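PDB 7L15: T cell receptor mu chain from Monodelphis domestica, which pairs with the gamma chain to form the marsupial gamma mu T cell receptor, which probably recognises antigen through its immunoglobulin variable domains. Local coordinates for the interface of chains A and B. Sequence-based numbering; all coordinates share one arbitrary frame. Chains: chain A, T cell receptor mu chain; chain B, T cell receptor gamma chain.

Contact 1: the interface of chains A and B. Residues chain A 51, 53, 57-59, 120; chain B 96, 107-109.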
loop_
_atom_site.group_PDB
_atom_site.type_symbol
_atom_site.label_atom_id
_atom_site.label_comp_id
_atom_site.label_asym_id
_atom_site.label_seq_id
_atom_site.Cartn_x
_atom_site.Cartn_y
_atom_site.Cartn_z
ATOM N N TYR A 51 -9.722 11.859 -4.839
ATOM C CA TYR A 51 -8.396 11.297 -4.609
ATOM C C TYR A 51 -8.531 9.858 -4.140
ATOM O O TYR A 51 -9.442 9.539 -3.366
ATOM C CB TYR A 51 -7.614 12.096 -3.559
ATOM C CG TYR A 51 -6.956 13.323 -4.112
ATOM C CD1 TYR A 51 -7.695 14.444 -4.423
ATOM C CD2 TYR A 51 -5.583 13.355 -4.332
ATOM C CE1 TYR A 51 -7.088 15.571 -4.954
ATOM C CE2 TYR A 51 -4.975 14.461 -4.856
ATOM C CZ TYR A 51 -5.730 15.570 -5.165
ATOM O OH TYR A 51 -5.119 16.677 -5.687
ATOM N N TRP A 53 -6.746 6.986 -1.978
ATOM C CA TRP A 53 -5.798 6.694 -0.902
ATOM C C TRP A 53 -5.733 5.181 -0.748
ATOM O O TRP A 53 -6.550 4.584 -0.050
ATOM C CB TRP A 53 -6.213 7.355 0.427
ATOM C CG TRP A 53 -6.078 8.838 0.427
ATOM C CD1 TRP A 53 -6.740 9.723 -0.369
ATOM C CD2 TRP A 53 -5.242 9.616 1.285
ATOM N NE1 TRP A 53 -6.362 11.014 -0.065
ATOM C CE2 TRP A 53 -5.445 10.971 0.951
ATOM C CE3 TRP A 53 -4.346 9.297 2.303
ATOM C CZ2 TRP A 53 -4.778 11.994 1.586
ATOM C CZ3 TRP A 53 -3.689 10.307 2.937
ATOM C CH2 TRP A 53 -3.903 11.649 2.577
ATOM N N HIS A 57 0.397 3.256 -0.575
ATOM C CA HIS A 57 0.724 3.999 -1.783
ATOM C C HIS A 57 0.590 5.493 -1.522
ATOM O O HIS A 57 0.007 5.928 -0.524
ATOM C CB HIS A 57 -0.178 3.605 -2.967
ATOM C CG HIS A 57 0.045 2.217 -3.479
ATOM N ND1 HIS A 57 -0.495 1.102 -2.872
ATOM C CD2 HIS A 57 0.734 1.765 -4.553
ATOM C CE1 HIS A 57 -0.139 0.022 -3.545
ATOM N NE2 HIS A 57 0.606 0.396 -4.571
ATOM N N ALA A 58 1.122 6.273 -2.457
ATOM C CA ALA A 58 0.899 7.714 -2.454
ATOM C C ALA A 58 -0.560 8.012 -2.779
ATOM O O ALA A 58 -1.114 7.415 -3.711
ATOM C CB ALA A 58 1.815 8.393 -3.473
ATOM N N PRO A 59 -1.221 8.890 -2.023
ATOM C CA PRO A 59 -2.545 9.358 -2.429
ATOM C C PRO A 59 -2.460 9.912 -3.840
ATOM O O PRO A 59 -1.503 10.600 -4.192
ATOM C CB PRO A 59 -2.865 10.458 -1.412
ATOM C CG PRO A 59 -2.063 10.128 -0.219
ATOM C CD PRO A 59 -0.833 9.377 -0.694
ATOM N N PHE A 120 -10.603 16.868 3.131
ATOM C CA PHE A 120 -11.071 15.554 2.715
ATOM C C PHE A 120 -12.232 15.097 3.593
ATOM O O PHE A 120 -12.325 15.460 4.767
ATOM C CB PHE A 120 -9.956 14.503 2.801
ATOM C CG PHE A 120 -8.823 14.700 1.814
ATOM C CD1 PHE A 120 -8.918 14.207 0.521
ATOM C CD2 PHE A 120 -7.650 15.322 2.196
ATOM C CE1 PHE A 120 -7.884 14.362 -0.375
ATOM C CE2 PHE A 120 -6.598 15.476 1.294
ATOM C CZ PHE A 120 -6.722 14.997 0.013
ATOM N N HIS B 96 2.077 12.184 5.213
ATOM C CA HIS B 96 2.437 12.366 3.817
ATOM C C HIS B 96 2.875 13.802 3.599
ATOM O O HIS B 96 2.176 14.734 4.009
ATOM C CB HIS B 96 1.254 12.082 2.893
ATOM C CG HIS B 96 0.703 10.693 2.995
ATOM N ND1 HIS B 96 1.073 9.686 2.136
ATOM C CD2 HIS B 96 -0.228 10.159 3.819
ATOM C CE1 HIS B 96 0.411 8.585 2.438
ATOM N NE2 HIS B 96 -0.376 8.842 3.466
ATOM N N PHE B 107 1.461 13.661 -3.810
ATOM C CA PHE B 107 1.736 13.234 -2.447
ATOM C C PHE B 107 2.879 12.235 -2.417
ATOM O O PHE B 107 2.982 11.358 -3.283
ATOM C CB PHE B 107 0.512 12.551 -1.800
ATOM C CG PHE B 107 -0.576 13.493 -1.392
ATOM C CD1 PHE B 107 -1.352 14.141 -2.343
ATOM C CD2 PHE B 107 -0.841 13.711 -0.041
ATOM C CE1 PHE B 107 -2.362 15.001 -1.958
ATOM C CE2 PHE B 107 -1.847 14.563 0.355
ATOM C CZ PHE B 107 -2.614 15.216 -0.607
ATOM N N GLY B 108 3.705 12.343 -1.391
ATOM C CA GLY B 108 4.622 11.275 -1.077
ATOM C C GLY B 108 3.889 10.020 -0.648
ATOM O O GLY B 108 2.689 10.001 -0.357
ATOM N N GLU B 109 4.660 8.943 -0.580
ATOM C CA GLU B 109 4.128 7.645 -0.208
ATOM C C GLU B 109 3.818 7.550 1.287
ATOM O O GLU B 109 3.096 6.647 1.693
ATOM C CB GLU B 109 5.138 6.566 -0.644
ATOM C CG GLU B 109 4.521 5.288 -1.177
ATOM C CD GLU B 109 5.570 4.302 -1.674
ATOM O OE1 GLU B 109 6.192 3.622 -0.826
ATOM O OE2 GLU B 109 5.789 4.222 -2.907
HETATM O O HOH W 1 -0.056 11.962 -5.996
#
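This is the interface between the immunoglobulin V domains of the mu and gamma chains. It is largely apolar and built from aromatic rings and a proline. B:Phe107, at the end of strand 104-107, has the largest hidden area in the patch, 68 Å². A:Pro59 sits over one face of its ring, offset toward the rim, with CB of A:Pro59 3.8 Å from CG of B:Phe107. The rim of the same ring points into an aromatic group of the mu chain. CE1 of B:Phe107 meets CE2 of A:Tyr51 at 3.9 Å, and CZ of B:Phe107 faces CZ of A:Phe120 tip to tip. A:Trp53 meets B:Phe107 edge to face, with the planes 64° apart. B:Phe107 has CG anti to its carbonyl carbon (chi1 -75°), and this carries the ring across to the mu chain.

B:His96 adds a second ring contact. Its imidazole stands nearly perpendicular to the six-membered ring of A:Trp53, edge to face. CZ3 of A:Trp53 lies 3.6 Å from CD2 of B:His96. The proline touches three rings. Besides B:Phe107, its CG packs on one face of A:Trp53 and over the rim of B:His96. CD of A:Pro59 meets ND1 of B:His96 tip to tip at 3.4 Å. A:Ala58 sets its CB against the carbonyl oxygens of B:Phe107 and B:Gly108, and its CA against CA of B:Glu109.

The polar groups act mainly within a chain or through water. ND1 of B:His96 donates to the carbonyl O of B:Gly108 at 3.0 Å, with an angle of 166° at the hydrogen. The donor sits above the carbonyl plane, while the oxygen lies near the imidazole plane. This bond should fix the rotation of the imidazole and would suit a ring carrying a hydrogen on ND1, whether neutral or charged. Between the chains, water 1 bridges two backbone groups. Water 1 lies 2.7 Å from the carbonyl O of A:Pro59. The backbone N of B:Phe107 is 3.2 Å from water 1.

Contact 2: the interface of chains A and B. Residues chain A 178-181, 188-189; chain B 173-176, 187, 189.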
loop_
_atom_site.group_PDB
_atom_site.type_symbol
_atom_site.label_atom_id
_atom_site.label_comp_id
_atom_site.label_asym_id
_atom_site.label_seq_id
_atom_site.Cartn_x
_atom_site.Cartn_y
_atom_site.Cartn_z
ATOM N N SER A 178 -0.851 -17.463 2.965
ATOM C CA SER A 178 -0.977 -16.181 2.275
ATOM C C SER A 178 -1.624 -16.411 0.918
ATOM O O SER A 178 -1.243 -17.328 0.184
ATOM C CB SER A 178 0.378 -15.498 2.084
ATOM O OG SER A 178 1.110 -15.423 3.295
ATOM N N LEU A 179 -2.589 -15.570 0.582
ATOM C CA LEU A 179 -3.407 -15.777 -0.599
ATOM C C LEU A 179 -3.538 -14.447 -1.306
ATOM O O LEU A 179 -3.718 -13.422 -0.648
ATOM C CB LEU A 179 -4.791 -16.321 -0.202
ATOM C CG LEU A 179 -5.794 -16.642 -1.302
ATOM C CD1 LEU A 179 -6.408 -18.008 -1.063
ATOM C CD2 LEU A 179 -6.872 -15.582 -1.316
ATOM N N ALA A 180 -3.436 -14.450 -2.634
ATOM C CA ALA A 180 -3.548 -13.192 -3.370
ATOM C C ALA A 180 -4.085 -13.444 -4.766
ATOM O O ALA A 180 -3.811 -14.496 -5.358
ATOM C CB ALA A 180 -2.196 -12.467 -3.476
ATOM N N PRO A 181 -4.842 -12.506 -5.315
ATOM C CA PRO A 181 -5.224 -12.601 -6.728
ATOM C C PRO A 181 -4.031 -12.397 -7.641
ATOM O O PRO A 181 -3.036 -11.771 -7.273
ATOM C CB PRO A 181 -6.246 -11.470 -6.911
ATOM C CG PRO A 181 -6.076 -10.581 -5.708
ATOM C CD PRO A 181 -5.562 -11.439 -4.594
ATOM N N SER A 188 -3.584 -17.452 -6.325
ATOM C CA SER A 188 -2.502 -18.347 -5.979
ATOM C C SER A 188 -2.171 -18.077 -4.514
ATOM O O SER A 188 -2.618 -17.093 -3.925
ATOM C CB SER A 188 -1.296 -18.178 -6.932
ATOM O OG SER A 188 -0.490 -17.072 -6.579
ATOM N N ALA A 189 -1.443 -18.994 -3.902
ATOM C CA ALA A 189 -1.296 -18.908 -2.464
ATOM C C ALA A 189 -0.043 -19.659 -2.074
ATOM O O ALA A 189 0.427 -20.543 -2.797
ATOM C CB ALA A 189 -2.527 -19.475 -1.736
ATOM N N GLN B 173 2.933 -10.997 -6.230
ATOM C CA GLN B 173 1.864 -11.147 -5.249
ATOM C C GLN B 173 2.433 -10.934 -3.856
ATOM O O GLN B 173 3.531 -11.411 -3.553
ATOM C CB GLN B 173 1.229 -12.538 -5.321
ATOM C CG GLN B 173 0.201 -12.726 -6.392
ATOM C CD GLN B 173 0.826 -12.839 -7.756
ATOM O OE1 GLN B 173 1.452 -13.847 -8.082
ATOM N NE2 GLN B 173 0.664 -11.799 -8.565
ATOM N N PHE B 174 1.673 -10.259 -2.995
ATOM C CA PHE B 174 2.114 -9.983 -1.630
ATOM C C PHE B 174 1.075 -10.498 -0.657
ATOM O O PHE B 174 -0.104 -10.179 -0.789
ATOM C CB PHE B 174 2.331 -8.484 -1.405
ATOM C CG PHE B 174 3.210 -7.855 -2.438
ATOM C CD1 PHE B 174 2.682 -7.413 -3.641
ATOM C CD2 PHE B 174 4.575 -7.747 -2.229
ATOM C CE1 PHE B 174 3.497 -6.848 -4.615
ATOM C CE2 PHE B 174 5.397 -7.187 -3.197
ATOM C CZ PHE B 174 4.854 -6.730 -4.389
ATOM N N GLY B 175 1.503 -11.285 0.310
ATOM C CA GLY B 175 0.614 -11.682 1.382
ATOM C C GLY B 175 0.469 -10.592 2.422
ATOM O O GLY B 175 1.182 -9.586 2.429
ATOM N N PRO B 176 -0.467 -10.788 3.340
ATOM C CA PRO B 176 -0.652 -9.813 4.414
ATOM C C PRO B 176 0.531 -9.859 5.368
ATOM O O PRO B 176 1.283 -10.832 5.416
ATOM C CB PRO B 176 -1.931 -10.300 5.102
ATOM C CG PRO B 176 -1.812 -11.820 5.006
ATOM C CD PRO B 176 -1.152 -12.064 3.636
ATOM N N VAL B 187 5.199 -12.817 3.333
ATOM C CA VAL B 187 5.736 -13.526 2.178
ATOM C C VAL B 187 5.307 -12.785 0.916
ATOM O O VAL B 187 4.194 -12.272 0.841
ATOM C CB VAL B 187 5.285 -15.002 2.163
ATOM C CG1 VAL B 187 3.847 -15.111 1.866
ATOM C CG2 VAL B 187 6.064 -15.780 1.148
ATOM N N TRP B 189 5.764 -13.278 -3.595
ATOM C CA TRP B 189 6.214 -14.259 -4.569
ATOM C C TRP B 189 5.968 -13.764 -5.989
ATOM O O TRP B 189 5.066 -12.964 -6.243
ATOM C CB TRP B 189 5.546 -15.614 -4.330
ATOM C CG TRP B 189 4.039 -15.697 -4.490
ATOM C CD1 TRP B 189 3.360 -16.199 -5.569
ATOM C CD2 TRP B 189 3.038 -15.358 -3.516
ATOM N NE1 TRP B 189 2.006 -16.168 -5.338
ATOM C CE2 TRP B 189 1.779 -15.669 -4.083
ATOM C CE3 TRP B 189 3.081 -14.824 -2.223
ATOM C CZ2 TRP B 189 0.572 -15.458 -3.403
ATOM C CZ3 TRP B 189 1.882 -14.611 -1.548
ATOM C CH2 TRP B 189 0.645 -14.930 -2.141
HETATM O O HOH W 2 2.344 -13.035 3.963
#
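The constant domains of the two chains, both of the immunoglobulin C1-set family, meet here through strands 175-181 and 187-194 of the mu chain and strands 173-174 and 183-193 of the gamma chain. B:Trp189 is the main side chain. Its CG is flanked by both the backbone N and the carbonyl carbon (chi1 64°). The indole reaches edge-on toward the mu chain. NE1 of B:Trp189 donates a hydrogen bond to the hydroxyl OG of A:Ser188 at 2.9 Å. The angle at the hydrogen is 157°, and OG lies almost in the indole plane, so the bond helps to set the turn of the ring. A:Ser188 likewise holds OG with a backbone neighbour on each side (chi1 81°), which brings its hydroxyl to the indole N-H.

The six-membered rim of the indole lies across both mu-chain strands. On strand 175-181, CH2 of B:Trp189 is 4.0 Å from CB of A:Ala180, and CZ3 lies beside CB of A:Ser178. On strand 187-194, CZ2 passes CA of A:Ala189. One indole face is packed by CB of B:Gln173, from its own chain.

B:Gln173 bends at chi2, and its aliphatic part meets the mu chain. CG of B:Gln173 rests 3.8 Å from CB of A:Ala180 and also approaches the carbonyl O of A:Pro181. The small alanine side chain thus touches both the glutamine and the indole rim.

At the CZ3 side of the indole, A:Ser178 turns its side chain toward B:Val187 and B:Pro176. CB of A:Ser178 packs tightly on CG1 of B:Val187 at 3.5 Å. OG of A:Ser178 is anti to its own carbonyl carbon and contacts water 2 at 2.8 Å. Water 2 also contacts the carbonyl O of B:Pro176 at 2.8 Å. The backbone N of B:Val187 points almost straight at water 2, 2.9 Å away.

Contact 1 and contact 2 join the same two chains, and their C-alpha centres lie about 24 Å apart. They share no residue and no strand. Contact 1 pairs the V domains, using strands 48-53 and 117-120 of chain A with 93-101 and 104-107 of chain B. Contact 2 pairs the C1-set domains, using 175-181 and 187-194 of chain A with 173-174 and 183-193 of chain B. The mu and gamma chains are thus held together at two separate levels. Pairing at both levels fits the gamma mu heterodimer and probably helps to fix how the V domains sit relative to the constant domains.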